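Local coordinates for hypothetical membrane spanning protein (Thermus thermophilus, PDB 2VPZ) that probably forms the membrane-embedded subunit of a polysulfide reductase, binding the quinone that exchanges electrons with the complex, at residues Gln11-Trp16 against Pro142-Leu147; Gly150-Thr155 against Ala240-Ala245. One frame throughout, in Å; residues are numbered along the deposited sequence.

Overall arrangement
Both contacts, their centres about 9 Å apart, lie near two residues of the quinone site, and they follow one another along the chain. Contact 1 joins two loops, one leading into helix 16-41 and the other into helix 148-166; contact 2 packs helix 148-166 on helix 227-245. They meet where Trp-144 NE1 is probably hydrogen-bonded to Leu-242 O, 3.0 Å away. The site residues, His-21 and Tyr-130, are seen to bind quinone in this protein, although none is bound to this chain: the side chain of Trp-14 is about 8 Å from that of His-21, and that of Phe-152 about 9 Å from that of Tyr-130. Both contacts also touch the second copy of the subunit.

Contact 1 of 2, residues Gln11-Trp16 against Pro142-Leu147; sequences QEFWHW and PLWNGL
Trp-14 and Trp-144 meet through the benzene ends of their indoles, with Trp-144 CH2 3.7 Å from Trp-14 CZ3. Their six-membered rings are tilted by 26° and slid apart, the centroids 5.9 Å from each other, so overlap is slight and rim carbons do the touching. Trp-144 CH2 also reaches the Phe-13 ring, 4.2 Å from Phe-13 CZ, and thus touches two successive aromatic residues of one loop.

Those two are set against each other. Phe-13 CE1 stands 3.6 Å above one face of the Trp-14 indole, toward its rim, while Trp-14 CE2 lies in the plane of the Phe-13 ring at its edge. In both tryptophans CG is anti to the carbonyl carbon (chi1 -74° in Trp-14, -69° in Trp-144), which sends the indoles across the gap between backbones whose closest CA atoms, those of these two residues, are 13.9 Å apart.

Further out, Trp-144 is the centre of an inverse gamma turn, closed by a weak bond from Asn-145 N to Leu-143 O. Within 11-16, His-15 ND1 donates to Glu-12 OE1 on the anti side of the carboxylate, tilted from both the carboxylate and imidazole planes, just before helix 16-41, where His-15 is the N-cap residue.

The backbone of another protein's chain accepts a hydrogen bond from Trp-14 NE1, so this aromatic cluster borders a subunit interface. Trp-144 NE1 is fixed instead by Leu-242 O of helix 227-245. Both indoles rest on Leu-135 of helix 117-136, and Leu-143 packs on helix 196-205.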
loop_
_atom_site.group_PDB
_atom_site.type_symbol
_atom_site.label_atom_id
_atom_site.label_comp_id
_atom_site.label_asym_id
_atom_site.label_seq_id
_atom_site.Cartn_x
_atom_site.Cartn_y
_atom_site.Cartn_z
ATOM N N GLN C 11 -23.948 -11.945 10.527
ATOM C CA GLN C 11 -25.381 -12.245 10.553
ATOM C C GLN C 11 -26.205 -11.188 11.330
ATOM O O GLN C 11 -25.678 -10.457 12.169
ATOM C CB GLN C 11 -25.651 -13.642 11.144
ATOM C CG GLN C 11 -25.229 -13.819 12.624
ATOM C CD GLN C 11 -23.721 -14.098 12.815
ATOM O OE1 GLN C 11 -23.182 -13.987 13.931
ATOM N NE2 GLN C 11 -23.046 -14.491 11.724
ATOM N N GLU C 12 -27.495 -11.129 11.023
ATOM C CA GLU C 12 -28.453 -10.223 11.649
ATOM C C GLU C 12 -28.384 -10.296 13.197
ATOM O O GLU C 12 -28.569 -11.368 13.780
ATOM C CB GLU C 12 -29.867 -10.571 11.157
ATOM C CG GLU C 12 -30.995 -9.709 11.686
ATOM C CD GLU C 12 -32.369 -10.360 11.514
ATOM O OE1 GLU C 12 -32.671 -11.314 12.271
ATOM O OE2 GLU C 12 -33.110 -9.934 10.606
ATOM N N PHE C 13 -28.100 -9.162 13.846
ATOM C CA PHE C 13 -28.014 -9.057 15.313
ATOM C C PHE C 13 -29.310 -8.490 15.952
ATOM O O PHE C 13 -29.530 -8.670 17.149
ATOM C CB PHE C 13 -26.775 -8.218 15.745
ATOM C CG PHE C 13 -26.565 -6.915 14.953
ATOM C CD1 PHE C 13 -27.121 -5.695 15.384
ATOM C CD2 PHE C 13 -25.841 -6.921 13.752
ATOM C CE1 PHE C 13 -26.959 -4.498 14.623
ATOM C CE2 PHE C 13 -25.670 -5.737 12.975
ATOM C CZ PHE C 13 -26.234 -4.525 13.415
ATOM N N TRP C 14 -30.142 -7.796 15.162
ATOM C CA TRP C 14 -31.444 -7.222 15.617
ATOM C C TRP C 14 -32.555 -7.817 14.725
ATOM O O TRP C 14 -32.625 -7.503 13.532
ATOM C CB TRP C 14 -31.466 -5.668 15.569
ATOM C CG TRP C 14 -30.639 -4.984 16.683
ATOM C CD1 TRP C 14 -30.315 -5.520 17.908
ATOM C CD2 TRP C 14 -29.980 -3.684 16.642
ATOM N NE1 TRP C 14 -29.497 -4.655 18.607
ATOM C CE2 TRP C 14 -29.272 -3.531 17.858
ATOM C CE3 TRP C 14 -29.910 -2.646 15.690
ATOM C CZ2 TRP C 14 -28.504 -2.369 18.157
ATOM C CZ3 TRP C 14 -29.144 -1.481 15.978
ATOM C CH2 TRP C 14 -28.453 -1.366 17.204
ATOM N N HIS C 15 -33.403 -8.652 15.333
ATOM C CA HIS C 15 -34.485 -9.405 14.700
ATOM C C HIS C 15 -35.851 -8.711 14.537
ATOM O O HIS C 15 -35.983 -7.527 14.855
ATOM C CB HIS C 15 -34.545 -10.745 15.488
ATOM C CG HIS C 15 -33.234 -11.418 15.728
ATOM N ND1 HIS C 15 -32.499 -11.939 14.709
ATOM C CD2 HIS C 15 -32.489 -11.561 16.835
ATOM C CE1 HIS C 15 -31.345 -12.362 15.166
ATOM N NE2 HIS C 15 -31.312 -12.145 16.464
ATOM N N TRP C 16 -36.842 -9.436 14.023
ATOM C CA TRP C 16 -38.201 -8.924 13.860
ATOM C C TRP C 16 -38.681 -8.460 15.254
ATOM O O TRP C 16 -39.451 -7.513 15.390
ATOM C CB TRP C 16 -39.181 -10.007 13.344
ATOM C CG TRP C 16 -39.549 -11.130 14.366
ATOM C CD1 TRP C 16 -38.893 -12.330 14.556
ATOM C CD2 TRP C 16 -40.611 -11.108 15.357
ATOM N NE1 TRP C 16 -39.474 -13.029 15.592
ATOM C CE2 TRP C 16 -40.521 -12.310 16.104
ATOM C CE3 TRP C 16 -41.618 -10.181 15.691
ATOM C CZ2 TRP C 16 -41.411 -12.619 17.167
ATOM C CZ3 TRP C 16 -42.512 -10.478 16.753
ATOM C CH2 TRP C 16 -42.391 -11.693 17.478
ATOM N N PRO C 142 -23.326 1.716 5.960
ATOM C CA PRO C 142 -23.774 2.742 5.004
ATOM C C PRO C 142 -25.273 3.207 4.913
ATOM O O PRO C 142 -25.550 4.322 4.462
ATOM C CB PRO C 142 -23.290 2.269 3.635
ATOM C CG PRO C 142 -22.163 1.276 3.937
ATOM C CD PRO C 142 -22.534 0.669 5.305
ATOM N N LEU C 143 -26.234 2.368 5.279
ATOM C CA LEU C 143 -27.647 2.783 5.192
ATOM C C LEU C 143 -28.101 3.642 6.392
ATOM O O LEU C 143 -29.019 4.450 6.282
ATOM C CB LEU C 143 -28.611 1.577 4.973
ATOM C CG LEU C 143 -28.306 0.663 3.762
ATOM C CD1 LEU C 143 -29.513 -0.245 3.422
ATOM C CD2 LEU C 143 -27.913 1.520 2.550
ATOM N N TRP C 144 -27.439 3.496 7.540
ATOM C CA TRP C 144 -27.802 4.276 8.728
ATOM C C TRP C 144 -27.124 5.618 8.799
ATOM O O TRP C 144 -26.406 5.923 9.760
ATOM C CB TRP C 144 -27.505 3.463 9.993
ATOM C CG TRP C 144 -28.442 2.316 10.103
ATOM C CD1 TRP C 144 -29.632 2.156 9.423
ATOM C CD2 TRP C 144 -28.317 1.159 10.938
ATOM N NE1 TRP C 144 -30.237 0.983 9.792
ATOM C CE2 TRP C 144 -29.457 0.354 10.724
ATOM C CE3 TRP C 144 -27.350 0.731 11.870
ATOM C CZ2 TRP C 144 -29.652 -0.888 11.401
ATOM C CZ3 TRP C 144 -27.535 -0.492 12.547
ATOM C CH2 TRP C 144 -28.681 -1.279 12.311
ATOM N N ASN C 145 -27.358 6.447 7.794
ATOM C CA ASN C 145 -26.721 7.757 7.764
ATOM C C ASN C 145 -27.481 8.802 8.611
ATOM O O ASN C 145 -28.455 8.471 9.310
ATOM C CB ASN C 145 -26.517 8.229 6.298
ATOM C CG ASN C 145 -27.799 8.704 5.620
ATOM O OD1 ASN C 145 -27.822 9.011 4.425
ATOM N ND2 ASN C 145 -28.883 8.767 6.398
ATOM N N GLY C 146 -26.989 10.035 8.554
ATOM C CA GLY C 146 -27.572 11.139 9.298
ATOM C C GLY C 146 -29.086 11.321 9.282
ATOM O O GLY C 146 -29.653 11.666 10.308
ATOM N N LEU C 147 -29.738 11.079 8.145
ATOM C CA LEU C 147 -31.214 11.195 8.018
ATOM C C LEU C 147 -32.017 10.342 9.047
ATOM O O LEU C 147 -33.194 10.615 9.314
ATOM C CB LEU C 147 -31.717 10.869 6.587
ATOM C CG LEU C 147 -32.368 11.875 5.627
ATOM C CD1 LEU C 147 -33.082 11.123 4.470
ATOM C CD2 LEU C 147 -33.385 12.791 6.352
#

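Contact 2 of 2, residues Gly150-Thr155 against Ala240-Ala245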
loop_
_atom_site.group_PDB
_atom_site.type_symbol
_atom_site.label_atom_id
_atom_site.label_comp_id
_atom_site.label_asym_id
_atom_site.label_seq_id
_atom_site.Cartn_x
_atom_site.Cartn_y
_atom_site.Cartn_z
ATOM N N GLY C 150 -33.367 12.123 11.612
ATOM C CA GLY C 150 -34.493 12.941 11.208
ATOM C C GLY C 150 -35.752 12.112 10.980
ATOM O O GLY C 150 -36.877 12.488 11.382
ATOM N N LEU C 151 -35.580 10.961 10.336
ATOM C CA LEU C 151 -36.653 10.017 10.051
ATOM C C LEU C 151 -37.247 9.364 11.316
ATOM O O LEU C 151 -38.468 9.164 11.406
ATOM C CB LEU C 151 -36.175 8.915 9.080
ATOM C CG LEU C 151 -36.031 9.337 7.609
ATOM C CD1 LEU C 151 -35.508 8.170 6.746
ATOM C CD2 LEU C 151 -37.391 9.837 7.078
ATOM N N PHE C 152 -36.427 9.054 12.315
ATOM C CA PHE C 152 -37.016 8.421 13.468
ATOM C C PHE C 152 -37.893 9.343 14.376
ATOM O O PHE C 152 -38.974 8.906 14.786
ATOM C CB PHE C 152 -36.000 7.484 14.152
ATOM C CG PHE C 152 -35.871 6.105 13.479
ATOM C CD1 PHE C 152 -35.339 5.997 12.197
ATOM C CD2 PHE C 152 -36.362 4.937 14.104
ATOM C CE1 PHE C 152 -35.283 4.764 11.520
ATOM C CE2 PHE C 152 -36.318 3.683 13.441
ATOM C CZ PHE C 152 -35.779 3.601 12.148
ATOM N N PRO C 153 -37.454 10.599 14.678
ATOM C CA PRO C 153 -38.293 11.497 15.490
ATOM C C PRO C 153 -39.671 11.865 14.803
ATOM O O PRO C 153 -40.732 11.845 15.440
ATOM C CB PRO C 153 -37.420 12.730 15.696
ATOM C CG PRO C 153 -36.030 12.156 15.786
ATOM C CD PRO C 153 -36.037 10.993 14.767
ATOM N N LEU C 154 -39.648 12.211 13.517
ATOM C CA LEU C 154 -40.859 12.564 12.772
ATOM C C LEU C 154 -41.841 11.393 12.632
ATOM O O LEU C 154 -43.062 11.574 12.612
ATOM C CB LEU C 154 -40.529 13.115 11.360
ATOM C CG LEU C 154 -40.028 14.576 11.247
ATOM C CD1 LEU C 154 -39.212 14.775 9.946
ATOM C CD2 LEU C 154 -41.211 15.573 11.314
ATOM N N THR C 155 -41.315 10.183 12.560
ATOM C CA THR C 155 -42.147 9.002 12.391
ATOM C C THR C 155 -42.827 8.539 13.695
ATOM O O THR C 155 -43.939 7.969 13.669
ATOM C CB THR C 155 -41.296 7.874 11.691
ATOM O OG1 THR C 155 -41.841 7.594 10.403
ATOM C CG2 THR C 155 -41.239 6.633 12.547
ATOM N N ALA C 240 -39.501 -0.342 10.782
ATOM C CA ALA C 240 -39.055 -1.732 10.861
ATOM C C ALA C 240 -38.177 -2.139 9.659
ATOM O O ALA C 240 -37.182 -2.846 9.825
ATOM C CB ALA C 240 -40.266 -2.704 11.000
ATOM N N LEU C 241 -38.528 -1.662 8.466
ATOM C CA LEU C 241 -37.785 -1.952 7.244
ATOM C C LEU C 241 -36.338 -1.357 7.283
ATOM O O LEU C 241 -35.374 -1.999 6.823
ATOM C CB LEU C 241 -38.551 -1.512 5.947
ATOM C CG LEU C 241 -38.006 -0.759 4.718
ATOM C CD1 LEU C 241 -36.471 -0.784 4.655
ATOM C CD2 LEU C 241 -38.585 -1.312 3.383
ATOM N N LEU C 242 -36.165 -0.158 7.844
ATOM C CA LEU C 242 -34.842 0.454 7.934
ATOM C C LEU C 242 -33.980 -0.264 8.984
ATOM O O LEU C 242 -32.756 -0.308 8.856
ATOM C CB LEU C 242 -34.907 1.971 8.265
ATOM C CG LEU C 242 -35.396 2.954 7.183
ATOM C CD1 LEU C 242 -35.851 4.299 7.809
ATOM C CD2 LEU C 242 -34.295 3.178 6.115
ATOM N N VAL C 243 -34.617 -0.815 10.014
ATOM C CA VAL C 243 -33.909 -1.529 11.087
ATOM C C VAL C 243 -33.375 -2.911 10.621
ATOM O O VAL C 243 -32.255 -3.309 10.967
ATOM C CB VAL C 243 -34.822 -1.694 12.382
ATOM C CG1 VAL C 243 -34.209 -2.716 13.366
ATOM C CG2 VAL C 243 -35.006 -0.323 13.083
ATOM N N LEU C 244 -34.164 -3.624 9.824
ATOM C CA LEU C 244 -33.769 -4.931 9.299
ATOM C C LEU C 244 -32.820 -4.823 8.089
ATOM O O LEU C 244 -31.833 -5.540 8.006
ATOM C CB LEU C 244 -35.031 -5.770 8.930
ATOM C CG LEU C 244 -35.983 -6.028 10.115
ATOM C CD1 LEU C 244 -37.347 -6.543 9.648
ATOM C CD2 LEU C 244 -35.336 -7.014 11.112
ATOM N N ALA C 245 -33.090 -3.903 7.171
ATOM C CA ALA C 245 -32.270 -3.734 5.974
ATOM C C ALA C 245 -30.938 -2.976 6.123
ATOM O O ALA C 245 -30.067 -3.047 5.241
ATOM C CB ALA C 245 -33.098 -3.076 4.833
#
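Leu-242 meets Leu-151 and Phe-152 from a helical turn in which the carbonyl O of Ala-240 receives two amides, Leu-244 N at 3.1 Å and, weakly, Val-243 N at 3.3 Å. Across the gap everything is hydrocarbon. One methyl, Leu-242 CD1, does most of the work: it lies 3.8 Å from Phe-152 CE1 and 4.0 Å from Leu-151 CD1. The Phe-152 ring and the Leu-242 side chain run past each other in opposite directions, whereas Leu-151 meets Leu-242 at nearly a right angle. Val-243 adds CG2, 4.1 Å from Phe-152 CZ; this methyl is directed there by the torsion that leaves CG1 anti to the backbone N (chi1 167°).

The axes of the two short segments are roughly antiparallel, at 149°, and come no closer than 12.1 Å, so long side chains must bridge them. Helix 148-166 is kinked at Pro-153, whose N makes no bond to the preceding turn. Beside the kink, Arg-239 NH2 supplies Phe-152 O with a directional bond between the helices, one residue before 240-245; between the segments themselves the contact is apolar packing with no hydrogen bond, as suits a membrane-spanning bundle.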